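YJHT (Escherichia coli, PDB 2UVK) catalyses the mutarotation of N-acetylneuraminic acid, converting the alpha anomer to the beta anomer, and works as a kelch-repeat beta-propeller homodimer. Local coordinates at residues V8-G13 / V22-G27; T46-F51 / K94-V99; A62-N67 / T114-G119; L81-N86 / I131-F136. All coordinates share one frame; numbering follows the deposited sequence.

Interaction 1 of 4, residues V8-G13 / V22-G27; sequences VPFKSG and VYIGLG
Phe10 and Ile24 carry the apolar half of this contact. The phenylalanine holds CG anti to its backbone N (chi1 -178°), and the ring beyond reaches the end of the strand. Its tip, CZ, comes 3.8 Å from Ile24 CB, the branch point of the isoleucine. Ile24 has CG1 between its own N and carbonyl carbon (chi1 60°), and CD1 lies over one ring face, 4.1 Å above the plane and shifted toward the rim. The rim does different work: CE2 of Phe10 is 3.5 Å from Gly25 O, which lies in the ring plane, and 3.4 Å from Leu26 O. The weakly positive ring hydrogens thus meet carbonyl oxygens, while the ring face meets aliphatic carbon.

Beyond the ring the backbones themselves come together, and glycine suits both places. Gly27 CA makes a CA-H...O contact of 3.3 Å with Lys11 O, where any CB would clash, and its positive phi is easy for glycine. Gly13 is similarly confined, since a CB there would run into Gly25 O and Phe10 CE2.

Segment 8-13 lies in the loop leading into strand 14-18 of the first propeller blade. Phe10 bonds through its backbone to Gly324 and Val332 and packs on Val311 of strand 311-315, whereas Leu26 leans on Trp33 of strand 33-37; the contact therefore lies at the seam between first and last blades.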
loop_
_atom_site.group_PDB
_atom_site.type_symbol
_atom_site.label_atom_id
_atom_site.label_comp_id
_atom_site.label_asym_id
_atom_site.label_seq_id
_atom_site.Cartn_x
_atom_site.Cartn_y
_atom_site.Cartn_z
ATOM N N VAL B 8 25.827 -13.598 19.408
ATOM C CA VAL B 8 26.486 -13.042 18.214
ATOM C C VAL B 8 26.204 -11.533 18.200
ATOM O O VAL B 8 25.257 -11.103 18.860
ATOM C CB VAL B 8 25.980 -13.692 16.918
ATOM C CG1 VAL B 8 26.312 -15.198 16.887
ATOM C CG2 VAL B 8 24.486 -13.439 16.715
ATOM N N PRO B 9 27.026 -10.727 17.486
ATOM C CA PRO B 9 26.742 -9.291 17.312
ATOM C C PRO B 9 25.357 -9.097 16.724
ATOM O O PRO B 9 24.964 -9.823 15.828
ATOM C CB PRO B 9 27.835 -8.825 16.344
ATOM C CG PRO B 9 28.960 -9.831 16.544
ATOM C CD PRO B 9 28.281 -11.117 16.808
ATOM N N PHE B 10 24.605 -8.136 17.267
ATOM C CA PHE B 10 23.148 -8.151 17.153
ATOM C C PHE B 10 22.556 -6.784 16.810
ATOM O O PHE B 10 22.151 -6.015 17.690
ATOM C CB PHE B 10 22.563 -8.693 18.473
ATOM C CG PHE B 10 21.074 -8.818 18.474
ATOM C CD1 PHE B 10 20.314 -8.226 19.485
ATOM C CD2 PHE B 10 20.416 -9.558 17.512
ATOM C CE1 PHE B 10 18.939 -8.315 19.484
ATOM C CE2 PHE B 10 19.044 -9.664 17.526
ATOM C CZ PHE B 10 18.302 -9.026 18.535
ATOM N N LYS B 11 22.476 -6.496 15.517
ATOM C CA LYS B 11 21.883 -5.254 15.026
ATOM C C LYS B 11 20.712 -5.555 14.119
ATOM O O LYS B 11 20.679 -6.608 13.482
ATOM C CB LYS B 11 22.914 -4.401 14.269
ATOM C CG LYS B 11 23.413 -4.980 12.925
ATOM C CD LYS B 11 24.426 -4.052 12.295
ATOM C CE LYS B 11 24.929 -4.635 10.994
ATOM N NZ LYS B 11 25.912 -3.743 10.275
ATOM N N SER B 12 19.748 -4.635 14.059
ATOM C CA SER B 12 18.607 -4.738 13.165
ATOM C C SER B 12 17.666 -5.892 13.483
ATOM O O SER B 12 16.800 -6.242 12.664
ATOM C CB SER B 12 19.071 -4.830 11.702
ATOM O OG SER B 12 20.134 -3.926 11.454
ATOM N N GLY B 13 17.785 -6.429 14.705
ATOM C CA GLY B 13 16.971 -7.556 15.137
ATOM C C GLY B 13 15.687 -7.108 15.795
ATOM O O GLY B 13 15.339 -5.921 15.750
ATOM N N VAL B 22 13.051 -12.680 28.382
ATOM C CA VAL B 22 13.383 -11.833 27.208
ATOM C C VAL B 22 13.610 -12.750 26.024
ATOM O O VAL B 22 14.301 -13.754 26.149
ATOM C CB VAL B 22 14.681 -11.025 27.437
ATOM C CG1 VAL B 22 15.139 -10.344 26.143
ATOM C CG2 VAL B 22 14.493 -9.998 28.553
ATOM N N TYR B 23 13.044 -12.376 24.870
ATOM C CA TYR B 23 13.242 -13.113 23.603
ATOM C C TYR B 23 13.883 -12.173 22.594
ATOM O O TYR B 23 13.407 -11.064 22.423
ATOM C CB TYR B 23 11.916 -13.597 23.034
ATOM C CG TYR B 23 11.201 -14.584 23.919
ATOM C CD1 TYR B 23 11.259 -15.939 23.675
ATOM C CD2 TYR B 23 10.442 -14.141 24.987
ATOM C CE1 TYR B 23 10.585 -16.843 24.498
ATOM C CE2 TYR B 23 9.782 -15.026 25.813
ATOM C CZ TYR B 23 9.839 -16.366 25.560
ATOM O OH TYR B 23 9.169 -17.245 26.398
ATOM N N ILE B 24 14.972 -12.599 21.961
ATOM C CA ILE B 24 15.587 -11.808 20.881
ATOM C C ILE B 24 15.946 -12.672 19.696
ATOM O O ILE B 24 16.239 -13.858 19.817
ATOM C CB ILE B 24 16.840 -11.079 21.342
ATOM C CG1 ILE B 24 17.897 -12.065 21.843
ATOM C CG2 ILE B 24 16.504 -10.027 22.405
ATOM C CD1 ILE B 24 19.239 -11.465 22.093
ATOM N N GLY B 25 15.961 -12.062 18.519
ATOM C CA GLY B 25 16.329 -12.804 17.341
ATOM C C GLY B 25 16.354 -11.942 16.099
ATOM O O GLY B 25 16.068 -10.745 16.119
ATOM N N LEU B 26 16.767 -12.592 15.032
ATOM C CA LEU B 26 16.807 -11.979 13.696
ATOM C C LEU B 26 17.853 -10.874 13.592
ATOM O O LEU B 26 18.813 -10.853 14.337
ATOM C CB LEU B 26 15.414 -11.581 13.233
ATOM C CG LEU B 26 14.359 -12.682 13.303
ATOM C CD1 LEU B 26 12.973 -12.215 12.863
ATOM C CD2 LEU B 26 14.822 -13.943 12.526
ATOM N N GLY B 27 17.715 -10.013 12.580
ATOM C CA GLY B 27 18.745 -9.048 12.301
ATOM C C GLY B 27 20.021 -9.794 12.005
ATOM O O GLY B 27 19.991 -10.827 11.311
#

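Interaction 2 of 4, residues T46-F51 / K94-V99; sequences TALAAF and KTNSWV
Asn96 puts CG anti to its backbone N (chi1 -171°), and Trp98 holds CG anti to its carbonyl carbon (chi1 -71°); these start both side chains toward the chain at 48-51. Asn96 OD1 accepts from Ala49 N at 3.0 Å, a nearly straight bond, and also bonds to Tyr91 OH, so two donors grip it. A water joins its ND2 to Ala47 O. Asn96 has positive phi and begins a G1 beta bulge, a backbone shape that asparagine tolerates well.

Trp98 uses its indole N-H: NE1 donates to Ala49 O at 2.9 Å, with the oxygen in the indole plane but the nitrogen well above the carbonyl plane. Tyr91 and Trp98 on adjacent strands are consistent with the aromatic pair of the kelch signature, here tying the outer edge of one propeller blade to the next.

Phe51 completes the contact in a T-shaped stack, its CD1 edge directed at the Trp98 face, with planes at 88° and six-membered ring centroids 5.1 Å apart. Its CA makes a CH-pi contact over the five-membered ring, 4.2 Å from the centroid. An alanine in place of Trp98 would probably leave Ala49 O without this donor and open a gap beside the Phe51 edge. Small Ala49 lets CB come 3.3 Å from Asn96 O.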
loop_
_atom_site.group_PDB
_atom_site.type_symbol
_atom_site.label_atom_id
_atom_site.label_comp_id
_atom_site.label_asym_id
_atom_site.label_seq_id
_atom_site.Cartn_x
_atom_site.Cartn_y
_atom_site.Cartn_z
ATOM N N THR B 46 19.553 -18.894 25.932
ATOM C CA THR B 46 19.240 -20.218 25.429
ATOM C C THR B 46 18.736 -20.135 23.988
ATOM O O THR B 46 17.770 -19.443 23.722
ATOM C CB THR B 46 18.146 -20.879 26.295
ATOM O OG1 THR B 46 18.648 -21.068 27.625
ATOM C CG2 THR B 46 17.691 -22.218 25.703
ATOM N N ALA B 47 19.381 -20.877 23.089
ATOM C CA ALA B 47 18.972 -20.932 21.679
ATOM C C ALA B 47 17.630 -21.618 21.511
ATOM O O ALA B 47 17.374 -22.699 22.067
ATOM C CB ALA B 47 20.024 -21.634 20.839
ATOM N N LEU B 48 16.755 -20.973 20.741
ATOM C CA LEU B 48 15.435 -21.473 20.463
ATOM C C LEU B 48 15.368 -22.078 19.054
ATOM O O LEU B 48 16.341 -22.038 18.287
ATOM C CB LEU B 48 14.426 -20.330 20.632
ATOM C CG LEU B 48 14.412 -19.604 21.981
ATOM C CD1 LEU B 48 13.338 -18.527 22.018
ATOM C CD2 LEU B 48 14.203 -20.626 23.143
ATOM N N ALA B 49 14.208 -22.596 18.705
ATOM C CA ALA B 49 13.970 -23.083 17.359
ATOM C C ALA B 49 14.202 -21.945 16.362
ATOM O O ALA B 49 13.814 -20.799 16.611
ATOM C CB ALA B 49 12.561 -23.629 17.247
ATOM N N ALA B 50 14.847 -22.279 15.260
ATOM C CA ALA B 50 15.154 -21.292 14.224
ATOM C C ALA B 50 13.896 -20.718 13.591
ATOM O O ALA B 50 12.891 -21.379 13.404
ATOM C CB ALA B 50 16.037 -21.918 13.145
ATOM N N PHE B 51 13.982 -19.440 13.239
ATOM C CA PHE B 51 12.916 -18.777 12.500
ATOM C C PHE B 51 12.811 -19.387 11.106
ATOM O O PHE B 51 13.808 -19.427 10.399
ATOM C CB PHE B 51 13.231 -17.280 12.431
ATOM C CG PHE B 51 12.131 -16.450 11.835
ATOM C CD1 PHE B 51 10.964 -16.211 12.527
ATOM C CD2 PHE B 51 12.268 -15.901 10.562
ATOM C CE1 PHE B 51 9.957 -15.434 11.958
ATOM C CE2 PHE B 51 11.269 -15.134 10.022
ATOM C CZ PHE B 51 10.135 -14.899 10.713
ATOM N N LYS B 94 5.863 -22.818 24.787
ATOM C CA LYS B 94 5.618 -24.060 25.521
ATOM C C LYS B 94 6.103 -25.274 24.736
ATOM O O LYS B 94 6.516 -26.287 25.322
ATOM C CB LYS B 94 4.139 -24.187 25.842
ATOM C CG LYS B 94 3.615 -23.033 26.684
ATOM C CD LYS B 94 2.259 -23.344 27.306
ATOM C CE LYS B 94 1.827 -22.257 28.271
ATOM N NZ LYS B 94 0.490 -22.559 28.851
ATOM N N THR B 95 6.069 -25.165 23.410
ATOM C CA THR B 95 6.483 -26.226 22.506
ATOM C C THR B 95 7.752 -25.906 21.705
ATOM O O THR B 95 8.199 -26.730 20.913
ATOM C CB THR B 95 5.343 -26.557 21.533
ATOM O OG1 THR B 95 4.987 -25.384 20.792
ATOM C CG2 THR B 95 4.127 -27.020 22.299
ATOM N N ASN B 96 8.318 -24.709 21.901
ATOM C CA ASN B 96 9.518 -24.269 21.166
ATOM C C ASN B 96 9.373 -24.517 19.666
ATOM O O ASN B 96 10.246 -25.109 19.029
ATOM C CB ASN B 96 10.766 -24.959 21.727
ATOM C CG ASN B 96 12.085 -24.403 21.172
ATOM O OD1 ASN B 96 12.217 -23.213 20.853
ATOM N ND2 ASN B 96 13.079 -25.272 21.082
ATOM N N SER B 97 8.266 -24.015 19.104
ATOM C CA SER B 97 7.936 -24.283 17.711
ATOM C C SER B 97 7.348 -23.040 17.055
ATOM O O SER B 97 6.585 -22.302 17.685
ATOM C CB SER B 97 6.944 -25.464 17.598
ATOM O OG SER B 97 5.744 -25.211 18.309
ATOM N N TRP B 98 7.678 -22.887 15.775
ATOM C CA TRP B 98 7.178 -21.767 14.932
ATOM C C TRP B 98 6.147 -22.267 13.937
ATOM O O TRP B 98 6.256 -23.385 13.416
ATOM C CB TRP B 98 8.322 -21.170 14.124
ATOM C CG TRP B 98 9.308 -20.397 14.898
ATOM C CD1 TRP B 98 10.483 -20.852 15.414
ATOM C CD2 TRP B 98 9.257 -18.982 15.202
ATOM N NE1 TRP B 98 11.148 -19.825 16.051
ATOM C CE2 TRP B 98 10.423 -18.668 15.924
ATOM C CE3 TRP B 98 8.322 -17.969 14.946
ATOM C CZ2 TRP B 98 10.688 -17.383 16.405
ATOM C CZ3 TRP B 98 8.602 -16.671 15.412
ATOM C CH2 TRP B 98 9.763 -16.400 16.142
ATOM N N VAL B 99 5.170 -21.420 13.624
ATOM C CA VAL B 99 4.336 -21.607 12.444
ATOM C C VAL B 99 4.176 -20.274 11.730
ATOM O O VAL B 99 4.141 -19.229 12.351
ATOM C CB VAL B 99 2.962 -22.225 12.774
ATOM C CG1 VAL B 99 2.104 -21.304 13.623
ATOM C CG2 VAL B 99 2.249 -22.671 11.493
HETATM O O HOH W 1 16.048 -24.847 20.821
#

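Interaction 3 of 4, residues A62-N67 / T114-G119; sequences AFIDGN and TFVHNG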
loop_
_atom_site.group_PDB
_atom_site.type_symbol
_atom_site.label_atom_id
_atom_site.label_comp_id
_atom_site.label_asym_id
_atom_site.label_seq_id
_atom_site.Cartn_x
_atom_site.Cartn_y
_atom_site.Cartn_z
ATOM N N ALA B 62 5.709 -8.997 18.927
ATOM C CA ALA B 62 4.785 -8.699 20.026
ATOM C C ALA B 62 4.447 -9.970 20.744
ATOM O O ALA B 62 4.243 -10.982 20.113
ATOM C CB ALA B 62 3.539 -8.106 19.486
ATOM N N PHE B 63 4.411 -9.905 22.076
ATOM C CA PHE B 63 3.895 -11.011 22.892
ATOM C C PHE B 63 2.449 -10.748 23.194
ATOM O O PHE B 63 2.095 -9.657 23.652
ATOM C CB PHE B 63 4.635 -11.180 24.217
ATOM C CG PHE B 63 5.503 -12.374 24.246
ATOM C CD1 PHE B 63 6.868 -12.243 24.307
ATOM C CD2 PHE B 63 4.951 -13.648 24.147
ATOM C CE1 PHE B 63 7.669 -13.343 24.299
ATOM C CE2 PHE B 63 5.757 -14.774 24.142
ATOM C CZ PHE B 63 7.123 -14.624 24.216
ATOM N N ILE B 64 1.605 -11.719 22.887
ATOM C CA ILE B 64 0.170 -11.579 23.183
ATOM C C ILE B 64 -0.373 -12.937 23.564
ATOM O O ILE B 64 -0.205 -13.902 22.818
ATOM C CB ILE B 64 -0.646 -11.092 21.974
ATOM C CG1 ILE B 64 -0.076 -9.788 21.418
ATOM C CG2 ILE B 64 -2.118 -10.918 22.351
ATOM C CD1 ILE B 64 -0.842 -9.280 20.199
ATOM N N ASP B 65 -0.995 -13.013 24.746
ATOM C CA ASP B 65 -1.689 -14.235 25.178
ATOM C C ASP B 65 -0.760 -15.446 25.116
ATOM O O ASP B 65 -1.136 -16.500 24.577
ATOM C CB ASP B 65 -2.928 -14.465 24.302
ATOM C CG ASP B 65 -4.003 -13.401 24.488
ATOM O OD1 ASP B 65 -3.853 -12.484 25.330
ATOM O OD2 ASP B 65 -5.020 -13.486 23.769
ATOM N N GLY B 66 0.468 -15.287 25.613
ATOM C CA GLY B 66 1.387 -16.411 25.730
ATOM C C GLY B 66 2.172 -16.849 24.502
ATOM O O GLY B 66 2.935 -17.812 24.555
ATOM N N ASN B 67 2.005 -16.141 23.381
ATOM C CA ASN B 67 2.686 -16.506 22.169
ATOM C C ASN B 67 3.391 -15.291 21.620
ATOM O O ASN B 67 2.965 -14.157 21.855
ATOM C CB ASN B 67 1.700 -17.022 21.137
ATOM C CG ASN B 67 1.071 -18.324 21.546
ATOM O OD1 ASN B 67 1.729 -19.359 21.533
ATOM N ND2 ASN B 67 -0.210 -18.282 21.888
ATOM N N THR B 114 5.550 -1.778 16.085
ATOM C CA THR B 114 4.427 -2.582 16.564
ATOM C C THR B 114 4.298 -2.432 18.068
ATOM O O THR B 114 5.297 -2.396 18.800
ATOM C CB THR B 114 4.626 -4.066 16.161
ATOM O OG1 THR B 114 4.712 -4.143 14.739
ATOM C CG2 THR B 114 3.484 -4.950 16.617
ATOM N N PHE B 115 3.049 -2.263 18.507
ATOM C CA PHE B 115 2.726 -2.234 19.937
ATOM C C PHE B 115 1.467 -3.041 20.209
ATOM O O PHE B 115 0.671 -3.300 19.313
ATOM C CB PHE B 115 2.585 -0.789 20.451
ATOM C CG PHE B 115 1.481 0.014 19.799
ATOM C CD1 PHE B 115 0.268 0.191 20.434
ATOM C CD2 PHE B 115 1.673 0.645 18.574
ATOM C CE1 PHE B 115 -0.740 0.965 19.856
ATOM C CE2 PHE B 115 0.664 1.406 17.999
ATOM C CZ PHE B 115 -0.549 1.554 18.645
ATOM N N VAL B 116 1.298 -3.436 21.476
ATOM C CA VAL B 116 0.138 -4.240 21.875
ATOM C C VAL B 116 -0.843 -3.322 22.621
ATOM O O VAL B 116 -0.452 -2.602 23.550
ATOM C CB VAL B 116 0.557 -5.450 22.770
ATOM C CG1 VAL B 116 -0.669 -6.270 23.222
ATOM C CG2 VAL B 116 1.545 -6.374 22.017
ATOM N N HIS B 117 -2.089 -3.334 22.167
ATOM C CA HIS B 117 -3.162 -2.597 22.854
ATOM C C HIS B 117 -4.431 -3.444 22.873
ATOM O O HIS B 117 -4.881 -3.975 21.858
ATOM C CB HIS B 117 -3.362 -1.259 22.167
ATOM C CG HIS B 117 -4.495 -0.455 22.709
ATOM N ND1 HIS B 117 -4.410 0.249 23.889
ATOM C CD2 HIS B 117 -5.732 -0.227 22.218
ATOM C CE1 HIS B 117 -5.559 0.863 24.110
ATOM N NE2 HIS B 117 -6.378 0.592 23.112
ATOM N N ASN B 118 -4.977 -3.644 24.078
ATOM C CA ASN B 118 -6.179 -4.454 24.225
ATOM C C ASN B 118 -6.157 -5.769 23.439
ATOM O O ASN B 118 -7.109 -6.099 22.721
ATOM C CB ASN B 118 -7.425 -3.631 23.856
ATOM C CG ASN B 118 -7.644 -2.418 24.778
ATOM O OD1 ASN B 118 -8.357 -1.479 24.419
ATOM N ND2 ASN B 118 -7.013 -2.428 25.941
ATOM N N GLY B 119 -5.068 -6.516 23.590
ATOM C CA GLY B 119 -4.958 -7.874 23.079
ATOM C C GLY B 119 -4.695 -7.990 21.585
ATOM O O GLY B 119 -4.791 -9.074 21.022
HETATM O O HOH W 2 -5.793 -11.190 22.125
#
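Val116 CG2 sits among three groups of the neighbouring strand, and this is the tight part of the contact. It lies 3.7 Å from Ala62 CB, 3.8 Å from Ile64 CG1 and close to Phe63 O. Val116 gets there with CG1 anti to its backbone N (chi1 178°), which leaves CG2 beside that N. The side chains of Ile64 and Val116 pass alongside one another, pointing opposite ways, and their beta-branched shape suits extended strands; the small Ala62 leaves room for the valine methyl.

Strands 60-64 and 112-117 are the first strands of successive blades of the propeller; their parts 62-64 and 114-117 run at 19°, with axes 7.2 Å apart at closest approach. Side chains rather than backbone bonds join them, as where propeller blades pack face to face.

Toward the turns the packing gives way to solvent. Ile64 CG2 still touches Gly119 O at 3.5 Å, but beyond it Asp65 is exposed on a type I' turn, where both Asp65 and Gly66 have positive phi. An alanine in place of Ile64 would probably open a gap beside Val116 and Gly119, since the CG1, CG2 and CD1 contacts would go. On this open side one water lies between the two segments, 2.9 Å from Asp65 OD2 and 2.6 Å from Gly119 O.

Interaction 4 of 4, residues L81-N86 / I131-F136; sequences LTQVFN and IFNGYF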
loop_
_atom_site.group_PDB
_atom_site.type_symbol
_atom_site.label_atom_id
_atom_site.label_comp_id
_atom_site.label_asym_id
_atom_site.label_seq_id
_atom_site.Cartn_x
_atom_site.Cartn_y
_atom_site.Cartn_z
ATOM N N LEU B 81 16.338 -11.905 -4.222
ATOM C CA LEU B 81 16.444 -10.459 -4.173
ATOM C C LEU B 81 15.889 -9.934 -2.867
ATOM O O LEU B 81 14.980 -10.527 -2.281
ATOM C CB LEU B 81 15.715 -9.808 -5.331
ATOM C CG LEU B 81 16.125 -10.156 -6.766
ATOM C CD1 LEU B 81 15.368 -9.249 -7.737
ATOM C CD2 LEU B 81 17.629 -10.036 -6.919
ATOM N N THR B 82 16.456 -8.819 -2.424
ATOM C CA THR B 82 16.017 -8.160 -1.217
ATOM C C THR B 82 14.639 -7.591 -1.416
ATOM O O THR B 82 14.340 -6.936 -2.428
ATOM C CB THR B 82 17.015 -7.041 -0.872
ATOM O OG1 THR B 82 18.297 -7.630 -0.567
ATOM C CG2 THR B 82 16.542 -6.198 0.308
ATOM N N GLN B 83 13.792 -7.818 -0.412
ATOM C CA GLN B 83 12.418 -7.369 -0.463
ATOM C C GLN B 83 11.871 -7.179 0.945
ATOM O O GLN B 83 12.436 -7.654 1.912
ATOM C CB GLN B 83 11.530 -8.368 -1.181
ATOM C CG GLN B 83 11.408 -9.683 -0.419
ATOM C CD GLN B 83 10.120 -10.405 -0.659
ATOM O OE1 GLN B 83 9.427 -10.181 -1.653
ATOM N NE2 GLN B 83 9.849 -11.388 0.195
ATOM N N VAL B 84 10.715 -6.543 0.993
ATOM C CA VAL B 84 9.953 -6.346 2.224
ATOM C C VAL B 84 8.879 -7.409 2.327
ATOM O O VAL B 84 8.135 -7.647 1.385
ATOM C CB VAL B 84 9.261 -4.946 2.184
ATOM C CG1 VAL B 84 8.379 -4.717 3.389
ATOM C CG2 VAL B 84 10.272 -3.873 2.068
ATOM N N PHE B 85 8.745 -8.001 3.515
ATOM C CA PHE B 85 7.719 -9.025 3.748
ATOM C C PHE B 85 6.463 -8.447 4.402
ATOM O O PHE B 85 6.542 -7.391 5.015
ATOM C CB PHE B 85 8.278 -10.130 4.671
ATOM C CG PHE B 85 9.280 -11.039 3.999
ATOM C CD1 PHE B 85 8.873 -12.274 3.563
ATOM C CD2 PHE B 85 10.610 -10.714 3.906
ATOM C CE1 PHE B 85 9.759 -13.120 2.947
ATOM C CE2 PHE B 85 11.496 -11.562 3.313
ATOM C CZ PHE B 85 11.049 -12.788 2.846
ATOM N N ASN B 86 5.335 -9.133 4.272
ATOM C CA ASN B 86 4.062 -8.702 4.875
ATOM C C ASN B 86 3.454 -9.807 5.714
ATOM O O ASN B 86 2.251 -9.857 5.888
ATOM C CB ASN B 86 3.040 -8.256 3.817
ATOM C CG ASN B 86 2.389 -9.437 3.079
ATOM O OD1 ASN B 86 3.059 -10.457 2.821
ATOM N ND2 ASN B 86 1.101 -9.324 2.746
ATOM N N ILE B 131 7.991 0.387 -3.953
ATOM C CA ILE B 131 9.137 1.274 -4.195
ATOM C C ILE B 131 10.426 0.617 -3.704
ATOM O O ILE B 131 11.433 0.574 -4.407
ATOM C CB ILE B 131 8.907 2.664 -3.552
ATOM C CG1 ILE B 131 7.769 3.376 -4.279
ATOM C CG2 ILE B 131 10.169 3.487 -3.590
ATOM C CD1 ILE B 131 7.340 4.660 -3.638
ATOM N N PHE B 132 10.400 0.076 -2.496
ATOM C CA PHE B 132 11.580 -0.566 -1.919
ATOM C C PHE B 132 11.970 -1.808 -2.755
ATOM O O PHE B 132 13.145 -1.988 -3.158
ATOM C CB PHE B 132 11.271 -0.972 -0.477
ATOM C CG PHE B 132 12.404 -1.620 0.239
ATOM C CD1 PHE B 132 13.230 -0.868 1.051
ATOM C CD2 PHE B 132 12.628 -2.992 0.123
ATOM C CE1 PHE B 132 14.273 -1.451 1.703
ATOM C CE2 PHE B 132 13.652 -3.575 0.807
ATOM C CZ PHE B 132 14.468 -2.820 1.576
ATOM N N ASN B 133 11.006 -2.671 -3.036
ATOM C CA ASN B 133 11.326 -3.907 -3.790
ATOM C C ASN B 133 11.785 -3.550 -5.206
ATOM O O ASN B 133 12.674 -4.214 -5.764
ATOM C CB ASN B 133 10.120 -4.809 -3.924
ATOM C CG ASN B 133 9.675 -5.435 -2.604
ATOM O OD1 ASN B 133 10.337 -5.310 -1.589
ATOM N ND2 ASN B 133 8.536 -6.086 -2.646
ATOM N N GLY B 134 11.162 -2.541 -5.814
ATOM C CA GLY B 134 11.520 -2.168 -7.172
ATOM C C GLY B 134 12.933 -1.651 -7.247
ATOM O O GLY B 134 13.602 -1.829 -8.289
ATOM N N TYR B 135 13.403 -0.975 -6.212
ATOM C CA TYR B 135 14.804 -0.479 -6.202
ATOM C C TYR B 135 15.772 -1.652 -6.363
ATOM O O TYR B 135 16.723 -1.623 -7.149
ATOM C CB TYR B 135 15.081 0.279 -4.912
ATOM C CG TYR B 135 16.480 0.810 -4.753
ATOM C CD1 TYR B 135 16.925 1.907 -5.506
ATOM C CD2 TYR B 135 17.361 0.237 -3.863
ATOM C CE1 TYR B 135 18.168 2.391 -5.341
ATOM C CE2 TYR B 135 18.626 0.715 -3.686
ATOM C CZ TYR B 135 19.043 1.795 -4.442
ATOM O OH TYR B 135 20.333 2.280 -4.284
ATOM N N PHE B 136 15.536 -2.704 -5.607
ATOM C CA PHE B 136 16.427 -3.870 -5.686
ATOM C C PHE B 136 16.226 -4.648 -6.974
ATOM O O PHE B 136 17.200 -5.248 -7.489
ATOM C CB PHE B 136 16.296 -4.727 -4.419
ATOM C CG PHE B 136 16.871 -4.052 -3.237
ATOM C CD1 PHE B 136 18.250 -4.004 -3.050
ATOM C CD2 PHE B 136 16.058 -3.376 -2.342
ATOM C CE1 PHE B 136 18.801 -3.328 -1.990
ATOM C CE2 PHE B 136 16.604 -2.683 -1.301
ATOM C CZ PHE B 136 17.968 -2.675 -1.095
HETATM O O HOH W 3 13.226 -6.798 -4.867
HETATM O O HOH W 4 7.171 -8.225 -1.175
#
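Thr82 and Phe136 meet where a short hairpin of one propeller blade, strands 74-76 and 82-84, packs on helix 129-142, an insertion in the next blade. Strand and helix segments run nearly antiparallel, at 173°.

Phe136 can be followed outward. Its CB lies 3.6 Å from Thr82 O. CG, anti to the carbonyl carbon (chi1 -70°), comes 3.8 Å from Thr82 CB, and CD1 keeps to that same carbon. Along the other edge of the ring, CD2 and CE2 each lie 3.9 Å from Thr82 CG2, and CZ at the tip is 4.1 Å from it. The methyl thus stands over the ring centre in a CH-pi contact, with Tyr135 CD2 over the opposite face. Threonine suits the place because OG1 turns elsewhere, to Lys76 NZ.

Asn133 supplies the polar link: Val84 N donates to its OD1 at 2.9 Å, with an N-H...O angle of 158°, in the carbonyl plane and on a lone pair. Nearby Phe132 is about 8 Å, side chain to side chain, from Glu209, the predicted proton acceptor, and Ile131 packs on Pro106 of the second subunit. Between the backbones, one water donates to Thr82 O at 2.7 Å and to Asn133 O at 2.8 Å.

Overall arrangement
Interaction 1 closes before the other three open along the chain; interactions 2, 3 and 4 interleave, since each runs from an earlier segment to one beyond the others' starts. Interactions 1 and 2 share the first blade's sheet and touch, Leu26 on Phe51 and Tyr23 on Leu48, with centres about 15 Å apart. Interactions 2 and 3 both reach the sheet of strands 60-64 to 97-100, at its opposite outermost strands, with centres about 18 Å apart. Interaction 4 lies about 27 Å, centre to centre, from interactions 2 and 3. Interactions 2, 3 and 4 join successive blades, the last through the inserted helix that approaches the predicted active site and the second subunit, while interaction 1 sits at the seam with the last blade.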